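TatD-related deoxyribonuclease (Thermotoga maritima, PDB 1J6O) probably acts as a metal-dependent DNA nuclease of the TatD family, hydrolysing phosphoester bonds. Local coordinates at residues Val138-Tyr144 and Val162-Ser168; Ser168-Ala173 and Val200-Val204; Ile33-Glu37 and Ser64-Phe68; Met13-His19 and Leu211-Phe217. All blocks are in the same frame, centred on the assembly; numbering follows the deposited sequence.

Interaction 1 (Val138-Tyr144 and Val162-Ser168)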
loop_
_atom_site.group_PDB
_atom_site.type_symbol
_atom_site.label_atom_id
_atom_site.label_comp_id
_atom_site.label_asym_id
_atom_site.label_seq_id
_atom_site.Cartn_x
_atom_site.Cartn_y
_atom_site.Cartn_z
ATOM N N VAL A 138 5.625 -0.035 1.651
ATOM C CA VAL A 138 6.151 0.553 2.889
ATOM C C VAL A 138 5.216 1.331 3.769
ATOM O O VAL A 138 4.428 2.156 3.311
ATOM C CB VAL A 138 7.388 1.443 2.544
ATOM C CG1 VAL A 138 8.086 1.949 3.818
ATOM C CG2 VAL A 138 8.362 0.651 1.679
ATOM N N HIS A 139 5.328 1.063 5.066
ATOM C CA HIS A 139 4.507 1.718 6.075
ATOM C C HIS A 139 5.439 2.605 6.885
ATOM O O HIS A 139 6.430 2.118 7.414
ATOM C CB HIS A 139 3.902 0.641 6.986
ATOM C CG HIS A 139 3.204 1.185 8.196
ATOM N ND1 HIS A 139 1.855 1.454 8.218
ATOM C CD2 HIS A 139 3.666 1.485 9.432
ATOM C CE1 HIS A 139 1.509 1.890 9.418
ATOM N NE2 HIS A 139 2.593 1.920 10.175
ATOM N N ILE A 140 5.134 3.896 6.985
ATOM C CA ILE A 140 5.993 4.803 7.768
ATOM C C ILE A 140 5.104 5.707 8.617
ATOM O O ILE A 140 4.219 6.392 8.086
ATOM C CB ILE A 140 6.855 5.743 6.883
ATOM C CG1 ILE A 140 7.779 4.946 5.958
ATOM C CG2 ILE A 140 7.670 6.683 7.803
ATOM C CD1 ILE A 140 8.572 5.807 4.962
ATOM N N ARG A 141 5.311 5.694 9.933
ATOM C CA ARG A 141 4.518 6.531 10.845
ATOM C C ARG A 141 5.548 7.264 11.730
ATOM O O ARG A 141 6.292 6.628 12.466
ATOM C CB ARG A 141 3.585 5.663 11.699
ATOM C CG ARG A 141 2.503 6.419 12.509
ATOM C CD ARG A 141 1.546 7.221 11.608
ATOM N NE ARG A 141 1.464 6.664 10.250
ATOM C CZ ARG A 141 0.767 7.194 9.238
ATOM N NH1 ARG A 141 0.060 8.315 9.403
ATOM N NH2 ARG A 141 0.792 6.601 8.041
ATOM N N ASP A 142 5.602 8.591 11.615
ATOM C CA ASP A 142 6.543 9.407 12.395
ATOM C C ASP A 142 7.982 8.869 12.372
ATOM O O ASP A 142 8.686 8.866 13.392
ATOM C CB ASP A 142 6.058 9.530 13.843
ATOM C CG ASP A 142 4.737 10.290 13.959
ATOM O OD1 ASP A 142 4.407 11.041 13.021
ATOM O OD2 ASP A 142 4.035 10.155 14.985
ATOM N N ALA A 143 8.424 8.420 11.208
ATOM C CA ALA A 143 9.774 7.881 11.064
ATOM C C ALA A 143 10.277 8.097 9.646
ATOM O O ALA A 143 11.075 7.308 9.147
ATOM C CB ALA A 143 9.775 6.377 11.380
ATOM N N TYR A 144 9.817 9.159 8.987
ATOM C CA TYR A 144 10.259 9.414 7.624
ATOM C C TYR A 144 11.761 9.576 7.481
ATOM O O TYR A 144 12.359 8.989 6.594
ATOM C CB TYR A 144 9.500 10.617 7.045
ATOM C CG TYR A 144 8.082 10.230 6.688
ATOM C CD1 TYR A 144 7.795 9.641 5.454
ATOM C CD2 TYR A 144 7.045 10.357 7.615
ATOM C CE1 TYR A 144 6.504 9.176 5.148
ATOM C CE2 TYR A 144 5.737 9.887 7.322
ATOM C CZ TYR A 144 5.486 9.294 6.084
ATOM O OH TYR A 144 4.246 8.760 5.799
ATOM N N VAL A 162 5.900 1.618 -3.140
ATOM C CA VAL A 162 5.025 2.661 -2.662
ATOM C C VAL A 162 5.147 2.906 -1.180
ATOM O O VAL A 162 5.304 1.955 -0.409
ATOM C CB VAL A 162 3.561 2.238 -2.896
ATOM C CG1 VAL A 162 2.641 3.359 -2.570
ATOM C CG2 VAL A 162 3.376 1.732 -4.357
ATOM N N ILE A 163 5.059 4.171 -0.783
ATOM C CA ILE A 163 5.113 4.542 0.635
ATOM C C ILE A 163 3.602 4.687 0.807
ATOM O O ILE A 163 2.982 5.683 0.396
ATOM C CB ILE A 163 5.790 5.892 0.881
ATOM C CG1 ILE A 163 7.221 5.850 0.327
ATOM C CG2 ILE A 163 5.785 6.200 2.384
ATOM C CD1 ILE A 163 8.068 4.694 0.895
ATOM N N HIS A 164 2.991 3.683 1.407
ATOM C CA HIS A 164 1.554 3.711 1.588
ATOM C C HIS A 164 1.027 4.699 2.628
ATOM O O HIS A 164 1.725 5.040 3.579
ATOM C CB HIS A 164 1.105 2.263 1.832
ATOM C CG HIS A 164 0.569 1.996 3.195
ATOM N ND1 HIS A 164 -0.769 2.118 3.506
ATOM C CD2 HIS A 164 1.182 1.575 4.326
ATOM C CE1 HIS A 164 -0.954 1.785 4.770
ATOM N NE2 HIS A 164 0.213 1.452 5.287
ATOM N N ALA A 165 -0.197 5.174 2.419
ATOM C CA ALA A 165 -0.836 6.137 3.341
ATOM C C ALA A 165 0.170 7.226 3.702
ATOM O O ALA A 165 0.354 7.561 4.890
ATOM C CB ALA A 165 -1.310 5.419 4.613
ATOM N N PHE A 166 0.809 7.777 2.675
ATOM C CA PHE A 166 1.811 8.829 2.872
ATOM C C PHE A 166 1.252 9.898 3.809
ATOM O O PHE A 166 0.192 10.471 3.549
ATOM C CB PHE A 166 2.206 9.476 1.542
ATOM C CG PHE A 166 3.233 10.546 1.703
ATOM C CD1 PHE A 166 4.558 10.212 1.942
ATOM C CD2 PHE A 166 2.871 11.884 1.671
ATOM C CE1 PHE A 166 5.519 11.202 2.150
ATOM C CE2 PHE A 166 3.832 12.878 1.883
ATOM C CZ PHE A 166 5.145 12.530 2.119
ATOM N N SER A 167 1.994 10.182 4.871
ATOM C CA SER A 167 1.553 11.162 5.844
ATOM C C SER A 167 2.520 12.262 6.249
ATOM O O SER A 167 2.457 12.752 7.385
ATOM C CB SER A 167 1.102 10.420 7.103
ATOM O OG SER A 167 2.157 9.590 7.593
ATOM N N SER A 168 3.431 12.643 5.365
ATOM C CA SER A 168 4.359 13.706 5.723
ATOM C C SER A 168 4.073 14.932 4.857
ATOM O O SER A 168 2.989 15.057 4.273
ATOM C CB SER A 168 5.803 13.253 5.552
ATOM O OG SER A 168 6.651 14.122 6.289
HETATM O O HOH W 1 2.495 4.364 6.476
HETATM O O HOH W 2 3.540 10.062 10.270
#

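Interaction 2 (Ser168-Ala173 and Val200-Val204)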
loop_
_atom_site.group_PDB
_atom_site.type_symbol
_atom_site.label_atom_id
_atom_site.label_comp_id
_atom_site.label_asym_id
_atom_site.label_seq_id
_atom_site.Cartn_x
_atom_site.Cartn_y
_atom_site.Cartn_z
ATOM N N SER A 168 3.431 12.643 5.365
ATOM C CA SER A 168 4.359 13.706 5.723
ATOM C C SER A 168 4.073 14.932 4.857
ATOM O O SER A 168 2.989 15.057 4.273
ATOM C CB SER A 168 5.803 13.253 5.552
ATOM O OG SER A 168 6.651 14.122 6.289
ATOM N N ASP A 169 5.026 15.854 4.772
ATOM C CA ASP A 169 4.800 17.051 3.963
ATOM C C ASP A 169 5.451 16.968 2.599
ATOM O O ASP A 169 6.055 15.959 2.250
ATOM C CB ASP A 169 5.286 18.298 4.718
ATOM C CG ASP A 169 6.768 18.237 5.077
ATOM O OD1 ASP A 169 7.465 17.256 4.719
ATOM O OD2 ASP A 169 7.236 19.195 5.729
ATOM N N TYR A 170 5.328 18.034 1.818
ATOM C CA TYR A 170 5.918 18.043 0.489
ATOM C C TYR A 170 7.412 17.751 0.449
ATOM O O TYR A 170 7.876 16.987 -0.391
ATOM C CB TYR A 170 5.668 19.387 -0.217
ATOM C CG TYR A 170 6.179 19.366 -1.645
ATOM C CD1 TYR A 170 5.642 18.477 -2.579
ATOM C CD2 TYR A 170 7.231 20.187 -2.048
ATOM C CE1 TYR A 170 6.138 18.400 -3.879
ATOM C CE2 TYR A 170 7.740 20.120 -3.348
ATOM C CZ TYR A 170 7.191 19.224 -4.260
ATOM O OH TYR A 170 7.691 19.148 -5.544
ATOM N N GLU A 171 8.185 18.356 1.346
ATOM C CA GLU A 171 9.620 18.107 1.328
ATOM C C GLU A 171 9.962 16.622 1.417
ATOM O O GLU A 171 10.811 16.131 0.662
ATOM C CB GLU A 171 10.332 18.890 2.439
ATOM C CG GLU A 171 11.832 18.585 2.485
ATOM C CD GLU A 171 12.596 19.415 3.512
ATOM O OE1 GLU A 171 12.074 20.468 3.935
ATOM O OE2 GLU A 171 13.730 19.015 3.889
ATOM N N TRP A 172 9.300 15.905 2.318
ATOM C CA TRP A 172 9.563 14.468 2.469
ATOM C C TRP A 172 9.015 13.712 1.256
ATOM O O TRP A 172 9.602 12.731 0.786
ATOM C CB TRP A 172 8.925 13.947 3.762
ATOM C CG TRP A 172 9.876 14.037 4.918
ATOM C CD1 TRP A 172 9.661 14.634 6.124
ATOM C CD2 TRP A 172 11.218 13.553 4.936
ATOM N NE1 TRP A 172 10.803 14.554 6.899
ATOM C CE2 TRP A 172 11.770 13.889 6.191
ATOM C CE3 TRP A 172 12.009 12.855 4.010
ATOM C CZ2 TRP A 172 13.081 13.565 6.543
ATOM C CZ3 TRP A 172 13.308 12.531 4.356
ATOM C CH2 TRP A 172 13.831 12.884 5.617
ATOM N N ALA A 173 7.891 14.184 0.741
ATOM C CA ALA A 173 7.286 13.535 -0.422
ATOM C C ALA A 173 8.293 13.561 -1.558
ATOM O O ALA A 173 8.551 12.547 -2.222
ATOM C CB ALA A 173 6.003 14.288 -0.820
ATOM N N VAL A 200 -0.188 18.631 -0.438
ATOM C CA VAL A 200 0.888 17.743 -0.903
ATOM C C VAL A 200 0.492 17.111 -2.239
ATOM O O VAL A 200 1.278 17.049 -3.191
ATOM C CB VAL A 200 1.158 16.595 0.095
ATOM C CG1 VAL A 200 2.128 15.605 -0.519
ATOM C CG2 VAL A 200 1.735 17.149 1.392
ATOM N N VAL A 201 -0.732 16.614 -2.301
ATOM C CA VAL A 201 -1.213 16.003 -3.525
ATOM C C VAL A 201 -1.162 17.045 -4.648
ATOM O O VAL A 201 -0.797 16.739 -5.787
ATOM C CB VAL A 201 -2.673 15.510 -3.366
ATOM C CG1 VAL A 201 -3.248 15.182 -4.716
ATOM C CG2 VAL A 201 -2.699 14.259 -2.495
ATOM N N LYS A 202 -1.522 18.280 -4.311
ATOM C CA LYS A 202 -1.520 19.362 -5.291
ATOM C C LYS A 202 -0.126 19.625 -5.878
ATOM O O LYS A 202 0.021 19.839 -7.088
ATOM C CB LYS A 202 -2.081 20.636 -4.643
ATOM C CG LYS A 202 -2.517 21.721 -5.634
ATOM C CD LYS A 202 -3.400 22.761 -4.933
ATOM C CE LYS A 202 -3.754 23.942 -5.853
ATOM N NZ LYS A 202 -4.655 24.946 -5.172
ATOM N N ARG A 203 0.885 19.593 -5.018
ATOM C CA ARG A 203 2.277 19.830 -5.416
ATOM C C ARG A 203 2.925 18.672 -6.147
ATOM O O ARG A 203 3.718 18.871 -7.073
ATOM C CB ARG A 203 3.150 20.114 -4.186
ATOM C CG ARG A 203 2.700 21.260 -3.283
ATOM C CD ARG A 203 3.041 22.618 -3.863
ATOM N NE ARG A 203 4.488 22.852 -3.936
ATOM C CZ ARG A 203 5.288 22.978 -2.878
ATOM N NH1 ARG A 203 4.800 22.890 -1.646
ATOM N NH2 ARG A 203 6.584 23.211 -3.050
ATOM N N VAL A 204 2.599 17.455 -5.731
ATOM C CA VAL A 204 3.179 16.272 -6.350
ATOM C C VAL A 204 2.600 15.881 -7.706
ATOM O O VAL A 204 3.334 15.483 -8.609
ATOM C CB VAL A 204 3.082 15.074 -5.383
ATOM C CG1 VAL A 204 3.576 13.816 -6.058
ATOM C CG2 VAL A 204 3.919 15.369 -4.126
#

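Interaction 3 (Ile33-Glu37 and Ser64-Phe68)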
loop_
_atom_site.group_PDB
_atom_site.type_symbol
_atom_site.label_atom_id
_atom_site.label_comp_id
_atom_site.label_asym_id
_atom_site.label_seq_id
_atom_site.Cartn_x
_atom_site.Cartn_y
_atom_site.Cartn_z
ATOM N N ILE A 33 -15.867 -8.798 -3.004
ATOM C CA ILE A 33 -14.959 -9.141 -4.081
ATOM C C ILE A 33 -15.688 -9.347 -5.408
ATOM O O ILE A 33 -15.272 -8.846 -6.457
ATOM C CB ILE A 33 -14.143 -10.393 -3.690
ATOM C CG1 ILE A 33 -13.174 -10.030 -2.552
ATOM C CG2 ILE A 33 -13.330 -10.903 -4.854
ATOM C CD1 ILE A 33 -12.603 -11.262 -1.861
ATOM N N SER A 34 -16.793 -10.064 -5.373
ATOM C CA SER A 34 -17.503 -10.274 -6.621
ATOM C C SER A 34 -18.069 -8.975 -7.183
ATOM O O SER A 34 -18.438 -8.917 -8.366
ATOM C CB SER A 34 -18.608 -11.328 -6.444
ATOM O OG SER A 34 -19.653 -10.816 -5.639
ATOM N N SER A 35 -18.149 -7.910 -6.392
ATOM C CA SER A 35 -18.694 -6.692 -6.967
ATOM C C SER A 35 -17.622 -5.711 -7.448
ATOM O O SER A 35 -17.930 -4.580 -7.806
ATOM C CB SER A 35 -19.643 -6.012 -5.978
ATOM O OG SER A 35 -18.968 -5.677 -4.780
ATOM N N PHE A 36 -16.362 -6.139 -7.461
ATOM C CA PHE A 36 -15.293 -5.246 -7.910
ATOM C C PHE A 36 -15.539 -4.688 -9.304
ATOM O O PHE A 36 -15.432 -3.477 -9.523
ATOM C CB PHE A 36 -13.951 -5.962 -7.878
ATOM C CG PHE A 36 -13.372 -6.100 -6.497
ATOM C CD1 PHE A 36 -13.900 -5.380 -5.433
ATOM C CD2 PHE A 36 -12.263 -6.913 -6.271
ATOM C CE1 PHE A 36 -13.337 -5.457 -4.145
ATOM C CE2 PHE A 36 -11.706 -6.994 -5.002
ATOM C CZ PHE A 36 -12.248 -6.264 -3.942
ATOM N N GLU A 37 -15.897 -5.563 -10.239
ATOM C CA GLU A 37 -16.147 -5.103 -11.607
ATOM C C GLU A 37 -17.244 -4.038 -11.647
ATOM O O GLU A 37 -17.058 -2.945 -12.215
ATOM C CB GLU A 37 -16.540 -6.297 -12.480
ATOM C CG GLU A 37 -16.521 -6.032 -13.975
ATOM C CD GLU A 37 -16.564 -7.330 -14.780
ATOM O OE1 GLU A 37 -17.484 -8.144 -14.552
ATOM O OE2 GLU A 37 -15.676 -7.546 -15.633
ATOM N N SER A 64 -9.413 -15.037 -6.517
ATOM C CA SER A 64 -9.955 -14.038 -7.435
ATOM C C SER A 64 -8.911 -13.545 -8.387
ATOM O O SER A 64 -7.798 -13.255 -7.978
ATOM C CB SER A 64 -10.487 -12.836 -6.637
ATOM O OG SER A 64 -10.670 -11.695 -7.473
ATOM N N ASP A 65 -9.286 -13.414 -9.655
ATOM C CA ASP A 65 -8.366 -12.942 -10.648
ATOM C C ASP A 65 -8.015 -11.468 -10.425
ATOM O O ASP A 65 -7.040 -10.983 -10.980
ATOM C CB ASP A 65 -8.975 -13.066 -12.038
ATOM C CG ASP A 65 -9.126 -14.506 -12.508
ATOM O OD1 ASP A 65 -8.502 -15.435 -11.940
ATOM O OD2 ASP A 65 -9.887 -14.695 -13.487
ATOM N N ARG A 66 -8.814 -10.765 -9.624
ATOM C CA ARG A 66 -8.572 -9.342 -9.359
ATOM C C ARG A 66 -7.817 -9.007 -8.088
ATOM O O ARG A 66 -7.617 -7.818 -7.763
ATOM C CB ARG A 66 -9.892 -8.581 -9.364
ATOM C CG ARG A 66 -10.546 -8.617 -10.741
ATOM C CD ARG A 66 -11.792 -7.769 -10.785
ATOM N NE ARG A 66 -12.365 -7.843 -12.132
ATOM C CZ ARG A 66 -12.658 -6.792 -12.887
ATOM N NH1 ARG A 66 -12.449 -5.554 -12.444
ATOM N NH2 ARG A 66 -13.124 -6.984 -14.117
ATOM N N ILE A 67 -7.371 -10.043 -7.383
ATOM C CA ILE A 67 -6.628 -9.818 -6.153
ATOM C C ILE A 67 -5.204 -10.370 -6.267
ATOM O O ILE A 67 -5.011 -11.519 -6.691
ATOM C CB ILE A 67 -7.311 -10.513 -4.963
ATOM C CG1 ILE A 67 -8.741 -9.956 -4.777
ATOM C CG2 ILE A 67 -6.519 -10.248 -3.689
ATOM C CD1 ILE A 67 -9.524 -10.733 -3.716
ATOM N N PHE A 68 -4.225 -9.525 -5.946
ATOM C CA PHE A 68 -2.817 -9.910 -5.975
ATOM C C PHE A 68 -2.425 -9.777 -4.515
ATOM O O PHE A 68 -3.140 -9.132 -3.730
ATOM C CB PHE A 68 -1.994 -9.015 -6.897
ATOM C CG PHE A 68 -2.391 -9.180 -8.325
ATOM C CD1 PHE A 68 -3.448 -8.437 -8.857
ATOM C CD2 PHE A 68 -1.794 -10.169 -9.100
ATOM C CE1 PHE A 68 -3.916 -8.680 -10.162
ATOM C CE2 PHE A 68 -2.247 -10.426 -10.405
ATOM C CZ PHE A 68 -3.309 -9.676 -10.930
#

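Interaction 4 (Met13-His19 and Leu211-Phe217)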
loop_
_atom_site.group_PDB
_atom_site.type_symbol
_atom_site.label_atom_id
_atom_site.label_comp_id
_atom_site.label_asym_id
_atom_site.label_seq_id
_atom_site.Cartn_x
_atom_site.Cartn_y
_atom_site.Cartn_z
HETATM N N MSE A 13 -10.267 2.069 -11.220
HETATM C CA MSE A 13 -9.488 2.404 -10.036
HETATM C C MSE A 13 -8.804 1.147 -9.544
HETATM O O MSE A 13 -9.297 0.042 -9.754
HETATM C CB MSE A 13 -10.393 2.934 -8.934
HETATM C CG MSE A 13 -11.245 4.105 -9.390
HETATM SE SE MSE A 13 -12.386 4.528 -7.912
HETATM C CE MSE A 13 -10.962 5.064 -6.779
ATOM N N VAL A 14 -7.668 1.318 -8.877
ATOM C CA VAL A 14 -6.927 0.178 -8.340
ATOM C C VAL A 14 -6.692 0.449 -6.861
ATOM O O VAL A 14 -6.291 1.562 -6.497
ATOM C CB VAL A 14 -5.541 0.015 -9.001
ATOM C CG1 VAL A 14 -4.730 -1.074 -8.245
ATOM C CG2 VAL A 14 -5.718 -0.372 -10.481
ATOM N N ASP A 15 -6.995 -0.520 -6.001
ATOM C CA ASP A 15 -6.764 -0.307 -4.557
ATOM C C ASP A 15 -5.420 -0.976 -4.306
ATOM O O ASP A 15 -5.336 -2.209 -4.289
ATOM C CB ASP A 15 -7.817 -1.015 -3.700
ATOM C CG ASP A 15 -7.665 -0.704 -2.213
ATOM O OD1 ASP A 15 -6.607 -0.160 -1.795
ATOM O OD2 ASP A 15 -8.616 -1.027 -1.469
ATOM N N THR A 16 -4.375 -0.186 -4.080
ATOM C CA THR A 16 -3.038 -0.765 -3.842
ATOM C C THR A 16 -2.730 -1.192 -2.409
ATOM O O THR A 16 -1.596 -1.597 -2.109
ATOM C CB THR A 16 -1.915 0.205 -4.304
ATOM O OG1 THR A 16 -2.023 1.422 -3.561
ATOM C CG2 THR A 16 -2.030 0.521 -5.797
ATOM N N HIS A 17 -3.718 -1.120 -1.516
ATOM C CA HIS A 17 -3.457 -1.523 -0.148
ATOM C C HIS A 17 -4.743 -1.947 0.528
ATOM O O HIS A 17 -5.433 -1.117 1.127
ATOM C CB HIS A 17 -2.817 -0.354 0.637
ATOM C CG HIS A 17 -1.995 -0.788 1.811
ATOM N ND1 HIS A 17 -0.621 -0.896 1.754
ATOM C CD2 HIS A 17 -2.346 -1.138 3.071
ATOM C CE1 HIS A 17 -0.161 -1.288 2.934
ATOM N NE2 HIS A 17 -1.188 -1.440 3.750
ATOM N N ALA A 18 -5.070 -3.234 0.457
ATOM C CA ALA A 18 -6.293 -3.715 1.088
ATOM C C ALA A 18 -5.995 -4.873 2.077
ATOM O O ALA A 18 -4.948 -5.493 1.983
ATOM C CB ALA A 18 -7.207 -4.205 0.019
ATOM N N HIS A 19 -6.909 -5.143 3.015
ATOM C CA HIS A 19 -6.736 -6.238 3.990
ATOM C C HIS A 19 -8.110 -6.915 4.007
ATOM O O HIS A 19 -8.791 -6.978 5.072
ATOM C CB HIS A 19 -6.454 -5.690 5.405
ATOM C CG HIS A 19 -5.277 -4.763 5.476
ATOM N ND1 HIS A 19 -3.977 -5.208 5.371
ATOM C CD2 HIS A 19 -5.203 -3.426 5.699
ATOM C CE1 HIS A 19 -3.150 -4.188 5.542
ATOM N NE2 HIS A 19 -3.869 -3.096 5.748
ATOM N N LEU A 211 -3.734 5.010 -5.590
ATOM C CA LEU A 211 -4.829 5.075 -4.622
ATOM C C LEU A 211 -4.807 3.868 -3.704
ATOM O O LEU A 211 -4.222 2.821 -4.032
ATOM C CB LEU A 211 -6.170 5.039 -5.348
ATOM C CG LEU A 211 -6.378 5.968 -6.539
ATOM C CD1 LEU A 211 -7.605 5.485 -7.316
ATOM C CD2 LEU A 211 -6.567 7.411 -6.050
ATOM N N GLU A 212 -5.429 4.011 -2.542
ATOM C CA GLU A 212 -5.480 2.897 -1.624
ATOM C C GLU A 212 -6.604 3.168 -0.634
ATOM O O GLU A 212 -7.057 4.314 -0.493
ATOM C CB GLU A 212 -4.168 2.755 -0.864
ATOM C CG GLU A 212 -3.988 3.778 0.267
ATOM C CD GLU A 212 -2.722 3.510 1.050
ATOM O OE1 GLU A 212 -1.651 3.795 0.494
ATOM O OE2 GLU A 212 -2.800 2.984 2.196
ATOM N N THR A 213 -7.094 2.106 0.001
ATOM C CA THR A 213 -8.147 2.262 0.986
ATOM C C THR A 213 -7.612 1.864 2.354
ATOM O O THR A 213 -8.022 2.429 3.363
ATOM C CB THR A 213 -9.358 1.309 0.773
ATOM O OG1 THR A 213 -8.897 -0.057 0.802
ATOM C CG2 THR A 213 -10.074 1.602 -0.530
ATOM N N ASP A 214 -6.680 0.912 2.385
ATOM C CA ASP A 214 -6.128 0.412 3.630
ATOM C C ASP A 214 -7.351 -0.215 4.356
ATOM O O ASP A 214 -7.390 -0.308 5.587
ATOM C CB ASP A 214 -5.506 1.532 4.481
ATOM C CG ASP A 214 -4.597 0.988 5.586
ATOM O OD1 ASP A 214 -4.171 -0.200 5.509
ATOM O OD2 ASP A 214 -4.297 1.759 6.532
ATOM N N CYS A 215 -8.356 -0.657 3.588
ATOM C CA CYS A 215 -9.551 -1.257 4.213
ATOM C C CYS A 215 -9.137 -2.429 5.124
ATOM O O CYS A 215 -8.234 -3.192 4.783
ATOM C CB CYS A 215 -10.549 -1.711 3.137
ATOM S SG CYS A 215 -9.993 -3.021 2.013
ATOM N N PRO A 216 -9.866 -2.657 6.232
ATOM C CA PRO A 216 -11.051 -1.904 6.682
ATOM C C PRO A 216 -10.807 -0.556 7.342
ATOM O O PRO A 216 -11.754 0.102 7.771
ATOM C CB PRO A 216 -11.691 -2.870 7.664
ATOM C CG PRO A 216 -10.442 -3.399 8.413
ATOM C CD PRO A 216 -9.500 -3.704 7.212
ATOM N N PHE A 217 -9.560 -0.133 7.427
ATOM C CA PHE A 217 -9.252 1.143 8.070
ATOM C C PHE A 217 -9.458 2.451 7.265
ATOM O O PHE A 217 -9.626 2.409 6.047
ATOM C CB PHE A 217 -7.784 1.176 8.509
ATOM C CG PHE A 217 -7.295 -0.056 9.213
ATOM C CD1 PHE A 217 -7.928 -0.538 10.347
ATOM C CD2 PHE A 217 -6.202 -0.753 8.690
ATOM C CE1 PHE A 217 -7.487 -1.724 10.969
ATOM C CE2 PHE A 217 -5.758 -1.916 9.290
ATOM C CZ PHE A 217 -6.401 -2.410 10.433
HETATM O O HOH W 3 -4.133 3.107 -7.648
#

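Interaction 1 (Val138-Tyr144 and Val162-Ser168)
This is a beta-alpha-beta crossover of the TIM barrel: strands 136-141 and 161-163 lie side by side and parallel, with helix 144-153 between them in the chain. Two backbone hydrogen bonds set the register, Val-138 N to Val-162 O (2.9 Å) and His-164 N to Val-138 O (2.8 Å). Apolar contacts follow on the face carrying Val-138 and Ile-163, where Val-138 CB meets Ile-163 CD1 at 3.7 Å; Ile-140 CD1 touches Ile-163 CG2 at 3.8 Å. Among the aromatics, the Tyr-144 ring takes a CH-pi contact from Ser-168 CB. The histidines lie rim to rim, His-139 ND1 and His-164 NE2 making a weak 3.4 Å hydrogen bond; both are predicted ligands of a second divalent cation, and His-164 ND1 is held by Glu-212. Water 1 accepts from Ile-140 N and Arg-141 NH2 and donates to His-164 O, filling the gap where the strands part. Beyond it, Ser-167 N donates to Tyr-144 OH at 2.8 Å.

Interaction 2 (Ser168-Ala173 and Val200-Val204)
Tyr-170 lays one face of its ring under the guanidinium of Arg-203, a cation-pi contact with Arg-203 CZ 3.9 Å from the ring centroid and 29° off the normal. The two groups overlap off-centre: the closest atoms, Tyr-170 CD2 and Arg-203 NH2, are 3.3 Å apart. At its edge the same ring meets an apolar neighbour, Tyr-170 CE1 touching Val-204 CG2 at 3.8 Å. Deeper in, Ala-173 brings its CB to 4.1 Å from both Val-200 CG1 and Val-204 CG2, so the small side chain sits against two valines one helical turn apart. Here the N-terminal end of helix 170-179 packs against the C-terminal end of helix 195-204, two consecutive outer helices of the TIM barrel with strand 181-185 between them in the chain. Phe-166 lies beneath, touching Ala-173 and Val-200. The close approach is at the helix start, where the CA atoms of Tyr-170 and Val-200 are 5.2 Å apart and Val-200 CG2 reaches Tyr-170 N at 3.7 Å. Asp-169 is the N-cap; its CA-to-CB bond points away from Val-200-Val-204, and Trp-172 N donates to Asp-169 OD1 in a weak capping bond of 3.3 Å.

Interaction 3 (Ile33-Glu37 and Ser64-Phe68)
One arginine uses both its charge and its guanidinium face on a single residue: Arg-66, extended from the turn before strand 67-71, lays a face of its guanidinium over Glu-37 CA and forms a salt bridge to that residue, Arg-66 NH2 to Glu-37 OE2 at 3.0 Å. Its other terminal nitrogen, NH1, donates to the backbone oxygen of Ile-41, so the one group ties Glu-37 to the start of strand 41-47. The aliphatic part of the arginine is used as well, Arg-66 CD lying 4.0 Å from Phe-36 CB. Below the salt bridge the contact is apolar. Ile-33 CD1 meets Ile-67 CD1 at 3.6 Å, and Phe-36 CE2 approaches Ile-67 CG1 at 4.2 Å with the phenyl edge toward it. Ser-64 starts a type I turn, and Ile-67 N donates to Ser-64 O at 3.3 Å; an ST turn overlaps it, with Arg-66 N donating to Ser-64 OG at 3.0 Å. In the TIM barrel this joins the end of helix 29-34 to the start of strand 67-71. Strand 41-47 lies against the contact, Phe-36 and Ile-67 both touching Val-44, while helix 51-61 borders it through Leu-60 on Ile-33 and Ser-61 on Ile-67.

Interaction 4 (Met13-His19 and Leu211-Phe217)
The first strand of the TIM barrel, 13-18, meets the chain leaving the last strand, 209-211, and a series of hydrogen bonds runs along this closing seam. Water 3 bridges the gap, accepting from Leu-211 N and donating to Val-14 O. Leu-211 O takes two bonds, from Thr-16 N at 3.0 Å and Thr-16 OG1 at 2.6 Å. Both carboxylate oxygens of Asp-15 are engaged: OD1 accepts from Thr-213 N (2.9 Å) and, as an Asx turn, from His-17 N (3.1 Å), while OD2 receives a very short bond from Thr-213 OG1 at 2.5 Å. Cys-215 N donates to that hydroxyl oxygen, an ST turn. Asp-214 N donates to His-17 O at 2.7 Å, and His-19 N makes a weak bond to Cys-215 O. Selenomethionine Met-13 CE packs on Leu-211 CD1 at 3.4 Å. His-17, His-19 and Asp-214 are predicted ligands of the first divalent cation: His-17 NE2 pairs with Glu-103, His-19 NE2 donates to Asp-214 OD1 at 2.9 Å, and His-19 ND1 bonds to Val-47 O. Glu-212 holds His-164 ND1 through OE2 and Ala-165 N through OE1. As a donor, His-19 NE2 carries a proton, so metal coordination through it would require deprotonation.

Overall arrangement
Strand 13-18, near the N terminus, opens interaction 4, which closes only when the chain has passed through the whole strand series to reach 211-217; the other three contacts are nested inside that long loop. Interaction 3 closes first, joining helix 29-34 to strand 67-71. Interaction 1 follows, linking strands 136-141 and 161-163, and hands over directly to interaction 2 at the shared Ser-168, from which helix 170-179 reaches helix 195-204. These three run in series and none crosses another. Interactions 1 and 4 meet at the predicted metal site, where Glu-212 bonds to His-164 and Ala-165, whereas interactions 2 and 3 lie on opposite sides of the chain's centre, about 31 Å apart between centres.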